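Local coordinates for protein accelerated cell death 11 (Arabidopsis thaliana, PDB 4NT1) that transfers ceramide-1-phosphate and phytoceramide-1-phosphate selectively between membranes, at residues R12-I24 with Q36-F48. Numbering follows the deposited sequence.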
ATOM      1  N   ARG A  12      -4.926  -6.182  12.867  1.00 22.54           N
ATOM      2  CA  ARG A  12      -4.379  -7.511  13.105  1.00 25.12           C
ATOM      3  C   ARG A  12      -4.571  -8.398  11.870  1.00 23.82           C
ATOM      4  O   ARG A  12      -3.721  -9.226  11.558  1.00 21.94           O
ATOM      5  CB  ARG A  12      -5.023  -8.137  14.349  1.00 29.17           C
ATOM      6  CG  ARG A  12      -4.953  -7.218  15.567  1.00 28.08           C
ATOM      7  CD  ARG A  12      -5.338  -7.905  16.879  1.00 36.18           C
ATOM      8  NE  ARG A  12      -5.332  -6.936  17.977  1.00 36.00           N
ATOM      9  CZ  ARG A  12      -5.425  -7.242  19.268  1.00 42.61           C
ATOM     10  NH1 ARG A  12      -5.530  -8.509  19.656  1.00 40.48           N
ATOM     11  NH2 ARG A  12      -5.408  -6.272  20.173  1.00 38.94           N
ATOM     12  N   LYS A  13      -5.674  -8.207  11.154  1.00 19.24           N
ATOM     13  CA  LYS A  13      -5.876  -8.921   9.891  1.00 19.26           C
ATOM     14  C   LYS A  13      -4.825  -8.465   8.882  1.00 19.89           C
ATOM     15  O   LYS A  13      -4.272  -9.269   8.128  1.00 19.06           O
ATOM     16  CB  LYS A  13      -7.280  -8.665   9.343  1.00 24.29           C
ATOM     17  CG  LYS A  13      -8.384  -9.259  10.219  1.00 27.61           C
ATOM     18  CD  LYS A  13      -9.755  -8.884   9.688  1.00 45.55           C
ATOM     19  CE  LYS A  13      -9.930  -9.346   8.254  1.00 42.82           C
ATOM     20  NZ  LYS A  13     -11.197  -8.849   7.645  1.00 49.23           N
ATOM     21  N   ILE A  14      -4.556  -7.165   8.872  1.00 18.77           N
ATOM     22  CA  ILE A  14      -3.502  -6.625   8.022  1.00 18.51           C
ATOM     23  C   ILE A  14      -2.124  -7.190   8.378  1.00 20.08           C
ATOM     24  O   ILE A  14      -1.389  -7.642   7.502  1.00 17.95           O
ATOM     25  CB  ILE A  14      -3.465  -5.097   8.086  1.00 18.14           C
ATOM     26  CG1 ILE A  14      -4.657  -4.522   7.318  1.00 17.62           C
ATOM     27  CG2 ILE A  14      -2.153  -4.583   7.515  1.00 19.58           C
ATOM     28  CD1 ILE A  14      -4.891  -3.021   7.589  1.00 22.51           C
ATOM     29  N   SER A  15      -1.762  -7.174   9.657  1.00 20.01           N
ATOM     30  CA  SER A  15      -0.426  -7.654  10.021  1.00 20.39           C
ATOM     31  C   SER A  15      -0.266  -9.153   9.736  1.00 23.35           C
ATOM     32  O   SER A  15       0.804  -9.601   9.312  1.00 20.54           O
ATOM     33  CB  SER A  15      -0.078  -7.317  11.482  1.00 19.38           C
ATOM     34  OG  SER A  15      -0.877  -8.057  12.386  1.00 21.55           O
ATOM     35  N   ALA A  16      -1.329  -9.924   9.946  1.00 20.57           N
ATOM     36  CA  ALA A  16      -1.271 -11.364   9.701  1.00 21.35           C
ATOM     37  C   ALA A  16      -1.086 -11.657   8.214  1.00 20.28           C
ATOM     38  O   ALA A  16      -0.287 -12.515   7.839  1.00 18.84           O
ATOM     39  CB  ALA A  16      -2.538 -12.052  10.213  1.00 23.19           C
ATOM     40  N   ALA A  17      -1.833 -10.943   7.372  1.00 19.66           N
ATOM     41  CA  ALA A  17      -1.780 -11.184   5.936  1.00 18.99           C
ATOM     42  C   ALA A  17      -0.404 -10.834   5.385  1.00 18.08           C
ATOM     43  O   ALA A  17       0.154 -11.561   4.557  1.00 19.11           O
ATOM     44  CB  ALA A  17      -2.874 -10.387   5.217  1.00 19.27           C
ATOM     45  N   PHE A  18       0.156  -9.722   5.847  1.00 18.40           N
ATOM     46  CA  PHE A  18       1.447  -9.298   5.325  1.00 19.53           C
ATOM     47  C   PHE A  18       2.627 -10.096   5.871  1.00 20.23           C
ATOM     48  O   PHE A  18       3.617 -10.296   5.173  1.00 18.84           O
ATOM     49  CB  PHE A  18       1.598  -7.781   5.438  1.00 16.32           C
ATOM     50  CG  PHE A  18       0.814  -7.062   4.379  1.00 19.29           C
ATOM     51  CD1 PHE A  18       1.396  -6.768   3.148  1.00 17.20           C
ATOM     52  CD2 PHE A  18      -0.524  -6.756   4.577  1.00 19.89           C
ATOM     53  CE1 PHE A  18       0.653  -6.152   2.137  1.00 19.29           C
ATOM     54  CE2 PHE A  18      -1.270  -6.135   3.579  1.00 20.88           C
ATOM     55  CZ  PHE A  18      -0.680  -5.831   2.359  1.00 18.34           C
ATOM     56  N   LYS A  19       2.499 -10.574   7.105  1.00 21.35           N
ATOM     57  CA  LYS A  19       3.464 -11.511   7.646  1.00 20.03           C
ATOM     58  C   LYS A  19       3.602 -12.718   6.716  1.00 19.31           C
ATOM     59  O   LYS A  19       4.708 -13.143   6.399  1.00 22.38           O
ATOM     60  CB  LYS A  19       3.046 -11.950   9.055  1.00 24.14           C
ATOM     61  CG  LYS A  19       4.028 -12.918   9.703  1.00 32.72           C
ATOM     62  CD  LYS A  19       3.612 -13.292  11.120  1.00 39.58           C
ATOM     63  CE  LYS A  19       4.264 -12.386  12.148  1.00 49.49           C
ATOM     64  NZ  LYS A  19       5.740 -12.578  12.201  1.00 58.62           N
ATOM     65  N   LYS A  20       2.469 -13.248   6.251  1.00 21.18           N
ATOM     66  CA  LYS A  20       2.481 -14.405   5.354  1.00 21.80           C
ATOM     67  C   LYS A  20       3.183 -14.108   4.030  1.00 19.12           C
ATOM     68  O   LYS A  20       3.931 -14.940   3.522  1.00 17.45           O
ATOM     69  CB  LYS A  20       1.060 -14.898   5.070  1.00 18.67           C
ATOM     70  CG  LYS A  20       0.384 -15.555   6.261  1.00 20.43           C
ATOM     71  CD  LYS A  20      -1.044 -15.933   5.900  1.00 20.46           C
ATOM     72  CE  LYS A  20      -1.778 -16.514   7.098  1.00 25.55           C
ATOM     73  NZ  LYS A  20      -2.063 -15.466   8.120  1.00 27.25           N
ATOM     74  N   LEU A  21       2.928 -12.928   3.471  1.00 20.35           N
ATOM     75  CA  LEU A  21       3.575 -12.520   2.230  1.00 21.06           C
ATOM     76  C   LEU A  21       5.078 -12.352   2.447  1.00 17.82           C
ATOM     77  O   LEU A  21       5.863 -12.752   1.594  1.00 18.14           O
ATOM     78  CB  LEU A  21       2.934 -11.242   1.667  1.00 17.91           C
ATOM     79  CG  LEU A  21       1.503 -11.467   1.156  1.00 19.71           C
ATOM     80  CD1 LEU A  21       0.797 -10.133   0.800  1.00 21.09           C
ATOM     81  CD2 LEU A  21       1.522 -12.411  -0.042  1.00 20.18           C
ATOM     82  N   ALA A  22       5.477 -11.785   3.588  1.00 16.06           N
ATOM     83  CA  ALA A  22       6.912 -11.619   3.881  1.00 19.33           C
ATOM     84  C   ALA A  22       7.607 -12.981   3.984  1.00 21.04           C
ATOM     85  O   ALA A  22       8.712 -13.181   3.471  1.00 18.07           O
ATOM     86  CB  ALA A  22       7.108 -10.824   5.158  1.00 22.63           C
ATOM     87  N   ILE A  23       6.948 -13.921   4.645  1.00 20.67           N
ATOM     88  CA  ILE A  23       7.461 -15.293   4.729  1.00 21.64           C
ATOM     89  C   ILE A  23       7.679 -15.904   3.347  1.00 20.63           C
ATOM     90  O   ILE A  23       8.704 -16.543   3.101  1.00 22.91           O
ATOM     91  CB  ILE A  23       6.530 -16.197   5.552  1.00 20.05           C
ATOM     92  CG1 ILE A  23       6.541 -15.764   7.017  1.00 24.01           C
ATOM     93  CG2 ILE A  23       6.930 -17.664   5.391  1.00 22.32           C
ATOM     94  CD1 ILE A  23       5.444 -16.421   7.862  1.00 21.62           C
ATOM     95  N   ILE A  24       6.714 -15.712   2.447  1.00 16.82           N
ATOM     96  CA  ILE A  24       6.833 -16.202   1.078  1.00 18.58           C
ATOM     97  C   ILE A  24       8.002 -15.550   0.330  1.00 21.13           C
ATOM     98  O   ILE A  24       8.798 -16.237  -0.311  1.00 22.79           O
ATOM     99  CB  ILE A  24       5.523 -15.979   0.285  1.00 18.63           C
ATOM    100  CG1 ILE A  24       4.405 -16.877   0.837  1.00 18.20           C
ATOM    101  CG2 ILE A  24       5.755 -16.236  -1.217  1.00 20.92           C
ATOM    102  CD1 ILE A  24       2.998 -16.476   0.340  1.00 20.57           C
ATOM    103  N   GLN A  36      -3.873 -14.425  -3.261  1.00 17.55           N
ATOM    104  CA  GLN A  36      -3.454 -14.099  -1.887  1.00 19.64           C
ATOM    105  C   GLN A  36      -2.971 -12.658  -1.743  1.00 19.30           C
ATOM    106  O   GLN A  36      -3.371 -11.944  -0.812  1.00 18.50           O
ATOM    107  CB  GLN A  36      -2.339 -15.035  -1.418  1.00 16.61           C
ATOM    108  CG  GLN A  36      -1.871 -14.733   0.001  1.00 19.23           C
ATOM    109  CD  GLN A  36      -1.008 -15.849   0.565  1.00 19.66           C
ATOM    110  OE1 GLN A  36      -0.863 -16.914  -0.051  1.00 21.17           O
ATOM    111  NE2 GLN A  36      -0.418 -15.610   1.733  1.00 20.25           N
ATOM    112  N   PHE A  37      -2.081 -12.251  -2.647  1.00 20.71           N
ATOM    113  CA  PHE A  37      -1.551 -10.886  -2.650  1.00 18.95           C
ATOM    114  C   PHE A  37      -2.665  -9.848  -2.768  1.00 19.24           C
ATOM    115  O   PHE A  37      -2.738  -8.907  -1.978  1.00 18.33           O
ATOM    116  CB  PHE A  37      -0.559 -10.728  -3.795  1.00 17.21           C
ATOM    117  CG  PHE A  37      -0.073  -9.318  -3.998  1.00 18.39           C
ATOM    118  CD1 PHE A  37       0.930  -8.794  -3.195  1.00 16.31           C
ATOM    119  CD2 PHE A  37      -0.617  -8.524  -4.998  1.00 18.99           C
ATOM    120  CE1 PHE A  37       1.381  -7.495  -3.377  1.00 17.88           C
ATOM    121  CE2 PHE A  37      -0.171  -7.216  -5.187  1.00 17.14           C
ATOM    122  CZ  PHE A  37       0.830  -6.705  -4.381  1.00 16.78           C
ATOM    123  N   SER A  38      -3.551 -10.023  -3.741  1.00 18.45           N
ATOM    124  CA  SER A  38      -4.585  -9.010  -3.963  1.00 20.18           C
ATOM    125  C   SER A  38      -5.544  -8.911  -2.769  1.00 17.92           C
ATOM    126  O   SER A  38      -5.955  -7.811  -2.376  1.00 18.29           O
ATOM    127  CB  SER A  38      -5.330  -9.253  -5.283  1.00 21.73           C
ATOM    128  OG  SER A  38      -6.091 -10.451  -5.235  1.00 24.44           O
ATOM    129  N   HIS A  39      -5.878 -10.056  -2.177  1.00 20.28           N
ATOM    130  CA  HIS A  39      -6.703 -10.073  -0.972  1.00 20.70           C
ATOM    131  C   HIS A  39      -6.055  -9.314   0.197  1.00 20.42           C
ATOM    132  O   HIS A  39      -6.728  -8.560   0.904  1.00 18.19           O
ATOM    133  CB  HIS A  39      -7.019 -11.514  -0.547  1.00 23.22           C
ATOM    134  CG  HIS A  39      -8.045 -12.190  -1.407  1.00 30.94           C
ATOM    135  ND1 HIS A  39      -8.735 -13.311  -0.999  1.00 39.11           N
ATOM    136  CD2 HIS A  39      -8.487 -11.909  -2.657  1.00 33.94           C
ATOM    137  CE1 HIS A  39      -9.565 -13.687  -1.957  1.00 37.61           C
ATOM    138  NE2 HIS A  39      -9.438 -12.849  -2.971  1.00 32.64           N
ATOM    139  N   ALA A  40      -4.756  -9.517   0.402  1.00 18.98           N
ATOM    140  CA  ALA A  40      -4.040  -8.809   1.468  1.00 18.49           C
ATOM    141  C   ALA A  40      -4.067  -7.305   1.229  1.00 20.50           C
ATOM    142  O   ALA A  40      -4.296  -6.516   2.144  1.00 18.55           O
ATOM    143  CB  ALA A  40      -2.608  -9.303   1.568  1.00 21.50           C
ATOM    144  N   CYS A  41      -3.830  -6.912  -0.017  1.00 15.63           N
ATOM    145  CA  CYS A  41      -3.877  -5.506  -0.381  1.00 16.96           C
ATOM    146  C   CYS A  41      -5.257  -4.909  -0.114  1.00 18.70           C
ATOM    147  O   CYS A  41      -5.368  -3.735   0.255  1.00 20.52           O
ATOM    148  CB  CYS A  41      -3.478  -5.321  -1.843  1.00 20.86           C
ATOM    149  SG  CYS A  41      -1.722  -5.667  -2.160  1.00 19.84           S
ATOM    150  N   SER A  42      -6.300  -5.717  -0.282  1.00 18.67           N
ATOM    151  CA  SER A  42      -7.660  -5.240  -0.067  0.53 18.81           C
ATOM    152  C   SER A  42      -7.933  -4.965   1.411  1.00 18.95           C
ATOM    153  O   SER A  42      -8.783  -4.150   1.748  1.00 21.73           O
ATOM    154  CB  SER A  42      -8.688  -6.212  -0.651  0.53 19.77           C
ATOM    155  OG  SER A  42      -9.991  -5.655  -0.612  0.53 21.13           O
ATOM    156  N   LEU A  43      -7.192  -5.621   2.298  1.00 19.62           N
ATOM    157  CA  LEU A  43      -7.366  -5.352   3.728  1.00 21.01           C
ATOM    158  C   LEU A  43      -6.880  -3.951   4.092  1.00 22.22           C
ATOM    159  O   LEU A  43      -7.315  -3.364   5.087  1.00 20.07           O
ATOM    160  CB  LEU A  43      -6.646  -6.397   4.578  1.00 18.73           C
ATOM    161  CG  LEU A  43      -7.143  -7.837   4.431  1.00 22.51           C
ATOM    162  CD1 LEU A  43      -6.227  -8.799   5.198  1.00 23.25           C
ATOM    163  CD2 LEU A  43      -8.593  -7.969   4.893  1.00 26.23           C
ATOM    164  N   VAL A  44      -5.969  -3.427   3.282  1.00 20.00           N
ATOM    165  CA  VAL A  44      -5.414  -2.095   3.496  1.00 20.18           C
ATOM    166  C   VAL A  44      -6.326  -0.988   2.946  1.00 21.87           C
ATOM    167  O   VAL A  44      -6.323   0.134   3.448  1.00 19.40           O
ATOM    168  CB  VAL A  44      -4.020  -1.981   2.837  1.00 21.56           C
ATOM    169  CG1 VAL A  44      -3.499  -0.553   2.917  1.00 21.25           C
ATOM    170  CG2 VAL A  44      -3.034  -2.948   3.493  1.00 19.09           C
ATOM    171  N   SER A  45      -7.124  -1.310   1.931  1.00 21.18           N
ATOM    172  CA  SER A  45      -7.932  -0.279   1.258  1.00 20.91           C
ATOM    173  C   SER A  45      -8.715   0.656   2.193  1.00 18.03           C
ATOM    174  O   SER A  45      -8.735   1.868   1.976  1.00 23.89           O
ATOM    175  CB  SER A  45      -8.885  -0.905   0.230  1.00 19.94           C
ATOM    176  OG  SER A  45      -8.165  -1.545  -0.804  1.00 21.14           O
ATOM    177  N   PRO A  46      -9.381   0.107   3.218  1.00 21.27           N
ATOM    178  CA  PRO A  46     -10.230   0.986   4.034  1.00 23.36           C
ATOM    179  C   PRO A  46      -9.447   2.001   4.861  1.00 24.11           C
ATOM    180  O   PRO A  46     -10.040   2.963   5.339  1.00 26.49           O
ATOM    181  CB  PRO A  46     -10.974   0.007   4.964  1.00 27.20           C
ATOM    182  CG  PRO A  46     -10.858  -1.337   4.290  1.00 29.07           C
ATOM    183  CD  PRO A  46      -9.527  -1.312   3.601  1.00 23.56           C
ATOM    184  N   LEU A  47      -8.141   1.812   5.027  1.00 23.99           N
ATOM    185  CA  LEU A  47      -7.359   2.785   5.781  1.00 21.52           C
ATOM    186  C   LEU A  47      -7.399   4.170   5.136  1.00 27.34           C
ATOM    187  O   LEU A  47      -7.416   5.181   5.835  1.00 26.66           O
ATOM    188  CB  LEU A  47      -5.904   2.335   5.939  1.00 21.68           C
ATOM    189  CG  LEU A  47      -5.643   1.011   6.650  1.00 25.34           C
ATOM    190  CD1 LEU A  47      -4.156   0.681   6.595  1.00 28.77           C
ATOM    191  CD2 LEU A  47      -6.141   1.036   8.099  1.00 28.40           C
ATOM    192  N   PHE A  48      -7.405   4.225   3.807  1.00 23.60           N
ATOM    193  CA  PHE A  48      -7.387   5.521   3.132  1.00 24.07           C
ATOM    194  C   PHE A  48      -8.648   6.317   3.449  1.00 25.95           C
ATOM    195  O   PHE A  48      -8.590   7.528   3.665  1.00 26.77           O
ATOM    196  CB  PHE A  48      -7.192   5.362   1.627  1.00 23.26           C
ATOM    197  CG  PHE A  48      -5.846   4.818   1.254  1.00 20.09           C
ATOM    198  CD1 PHE A  48      -4.737   5.644   1.215  1.00 22.20           C
ATOM    199  CD2 PHE A  48      -5.688   3.475   0.956  1.00 23.59           C
ATOM    200  CE1 PHE A  48      -3.496   5.147   0.878  1.00 20.55           C
ATOM    201  CE2 PHE A  48      -4.449   2.967   0.626  1.00 22.58           C
ATOM    202  CZ  PHE A  48      -3.350   3.809   0.583  1.00 22.11           C
TER
HETATM  203  O   HOH W   1      -1.352 -13.129   2.890  1.00 21.86           O
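Phe-18 CG and Ile-14 CG1 both lie anti to their own carbonyl carbon (chi1 -77° and -73°), and this brings the ends of these side chains to segment 36-48 of helix 34-51. The Phe-18 ring lies with one face over the methyl of Ala-40. Its CE2 meets Val-44 CG2 at 3.6 Å, the two side chains roughly perpendicular. Ile-14 and Leu-43 lie alongside each other, pointing opposite ways, and Ile-14 CD1 meets Leu-47 CD1 tip to tip at 3.9 Å. In the middle, Ala-17 CB and Ala-40 CB are 3.8 Å apart. Being small, they let Ala-17 CA and Ala-40 CA come within 5.5 Å. Leu-43 CD1 and Leu-21 CD1 also pack on this alanine pair, the first 3.7 Å from Ala-17 CB and the second 3.6 Å from Ala-40 CB. No direct hydrogen bond joins the two segments. One water links them instead: it donates to Ala-17 O and accepts from Gln-36 NE2 at 2.9 Å. The extended Gln-36 chain also brings its amide against Ile-24 CD1. Outside the two segments, Phe-18 meets Tyr-183 of helix 173-199 edge-to-face and touches Leu-109 of helix 98-121. The axes of segments 12-24 and 36-48 run roughly antiparallel, at 150°, and approach to 9.2 Å. This is an antiparallel helical hairpin, made by consecutive helices 10-25 and 34-51, within the all-helical GLTP fold.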